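Local coordinates for 3-carboxy-cis,cis-muconate cycloisomerase (PDB 1RE5), which is a cycloisomerase of the fumarase/aspartase superfamily, a mostly helical enzyme assembled from four chains, at residues D[35-40]-D[48-53]. Sequence-based numbering, arbitrary orientation.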
loop_
_atom_site.group_PDB
_atom_site.type_symbol
_atom_site.label_atom_id
_atom_site.label_comp_id
_atom_site.label_asym_id
_atom_site.label_seq_id
_atom_site.Cartn_x
_atom_site.Cartn_y
_atom_site.Cartn_z
ATOM N N LEU D 35 10.245 -32.472 17.701
ATOM C CA LEU D 35 10.346 -33.414 16.574
ATOM C C LEU D 35 10.951 -34.734 17.043
ATOM O O LEU D 35 10.378 -35.804 16.833
ATOM C CB LEU D 35 11.237 -32.843 15.458
ATOM C CG LEU D 35 10.865 -33.075 13.979
ATOM C CD1 LEU D 35 12.135 -33.177 13.174
ATOM C CD2 LEU D 35 10.056 -34.336 13.780
ATOM N N ALA D 36 12.124 -34.646 17.668
ATOM C CA ALA D 36 12.823 -35.818 18.182
ATOM C C ALA D 36 11.898 -36.617 19.113
ATOM O O ALA D 36 11.751 -37.839 18.990
ATOM C CB ALA D 36 14.080 -35.377 18.930
ATOM N N ARG D 37 11.272 -35.899 20.036
ATOM C CA ARG D 37 10.356 -36.482 21.001
ATOM C C ARG D 37 9.243 -37.262 20.289
ATOM O O ARG D 37 8.956 -38.415 20.626
ATOM C CB ARG D 37 9.753 -35.358 21.839
ATOM C CG ARG D 37 9.458 -35.695 23.281
ATOM C CD ARG D 37 8.955 -34.443 23.989
ATOM N NE ARG D 37 9.915 -33.345 23.887
ATOM C CZ ARG D 37 9.585 -32.055 23.777
ATOM N NH1 ARG D 37 8.307 -31.685 23.747
ATOM N NH2 ARG D 37 10.537 -31.128 23.699
ATOM N N ALA D 38 8.626 -36.638 19.292
ATOM C CA ALA D 38 7.522 -37.269 18.577
ATOM C C ALA D 38 7.946 -38.450 17.731
ATOM O O ALA D 38 7.200 -39.415 17.588
ATOM C CB ALA D 38 6.797 -36.239 17.702
ATOM N N GLU D 39 9.138 -38.382 17.159
ATOM C CA GLU D 39 9.598 -39.475 16.317
ATOM C C GLU D 39 10.095 -40.644 17.164
ATOM O O GLU D 39 10.043 -41.805 16.735
ATOM C CB GLU D 39 10.688 -38.976 15.363
ATOM C CG GLU D 39 10.190 -37.873 14.442
ATOM C CD GLU D 39 11.215 -37.452 13.415
ATOM O OE1 GLU D 39 12.355 -37.107 13.809
ATOM O OE2 GLU D 39 10.876 -37.457 12.212
ATOM N N ALA D 40 10.561 -40.338 18.376
ATOM C CA ALA D 40 11.043 -41.376 19.279
ATOM C C ALA D 40 9.871 -42.288 19.631
ATOM O O ALA D 40 9.983 -43.510 19.586
ATOM C CB ALA D 40 11.614 -40.751 20.538
ATOM N N SER D 48 17.640 -42.045 23.949
ATOM C CA SER D 48 18.867 -41.464 24.475
ATOM C C SER D 48 19.234 -40.208 23.690
ATOM O O SER D 48 19.850 -39.281 24.236
ATOM C CB SER D 48 20.004 -42.486 24.396
ATOM O OG SER D 48 20.084 -43.051 23.097
ATOM N N ALA D 49 18.860 -40.187 22.408
ATOM C CA ALA D 49 19.132 -39.047 21.529
ATOM C C ALA D 49 18.176 -37.897 21.862
ATOM O O ALA D 49 18.563 -36.727 21.847
ATOM C CB ALA D 49 18.970 -39.461 20.061
ATOM N N VAL D 50 16.928 -38.247 22.167
ATOM C CA VAL D 50 15.909 -37.267 22.510
ATOM C C VAL D 50 16.420 -36.356 23.613
ATOM O O VAL D 50 16.264 -35.135 23.552
ATOM C CB VAL D 50 14.623 -37.952 22.997
ATOM C CG1 VAL D 50 13.574 -36.901 23.347
ATOM C CG2 VAL D 50 14.110 -38.902 21.922
ATOM N N ALA D 51 17.035 -36.960 24.620
ATOM C CA ALA D 51 17.575 -36.208 25.745
ATOM C C ALA D 51 18.739 -35.317 25.308
ATOM O O ALA D 51 18.859 -34.182 25.764
ATOM C CB ALA D 51 18.029 -37.170 26.834
ATOM N N ALA D 52 19.595 -35.834 24.429
ATOM C CA ALA D 52 20.749 -35.077 23.939
ATOM C C ALA D 52 20.303 -33.823 23.189
ATOM O O ALA D 52 20.812 -32.725 23.424
ATOM C CB ALA D 52 21.595 -35.950 23.020
ATOM N N ILE D 53 19.347 -34.011 22.287
ATOM C CA ILE D 53 18.796 -32.932 21.487
ATOM C C ILE D 53 18.155 -31.840 22.350
ATOM O O ILE D 53 18.515 -30.667 22.231
ATOM C CB ILE D 53 17.764 -33.493 20.490
ATOM C CG1 ILE D 53 18.488 -34.359 19.456
ATOM C CG2 ILE D 53 16.996 -32.360 19.821
ATOM C CD1 ILE D 53 17.563 -35.127 18.533
#
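Val50 sets its two methyl groups against helix 35-40, between Ala36, Arg37 and Ala40. Val50 CG2 meets Ala40 CB at 3.4 Å and also lies 3.9 Å from Ala36 O. That oxygen accepts the helix bond from Ala40 N; the methyl makes only van der Waals contact with it. With chi1 at -180°, Val50 CG1 lies 4.0 Å from Arg37 CA, alongside that backbone. One turn on, Ile53 reaches over with the end of its side chain. Its extended second torsion (172°) carries Ile53 CD1 to 3.5 Å from Ala36 CB.

The two segments form an antiparallel helical hairpin, at 171° between axes 9.0 Å apart. It joins the end of helix 21-40 to helix 47-56, in the N-terminal part of this fumarase/aspartase-type chain, its centre about 39 Å from the centre of the chain. The small side chains of Ala36 and Ala40 are consistent with the 5.5 Å between the CA atoms of Ala36 and Val50. Helix 206-217 packs on another side of helix 21-40, through Ala38 and Glu39.

The contact between the segments is apolar. At its edge the aliphatic part of Arg37 runs past Val50, with Arg37 CG 4.3 Å from Val50 CG1. Arg37 NE forms a salt bridge with Glu54, just beyond Ile53.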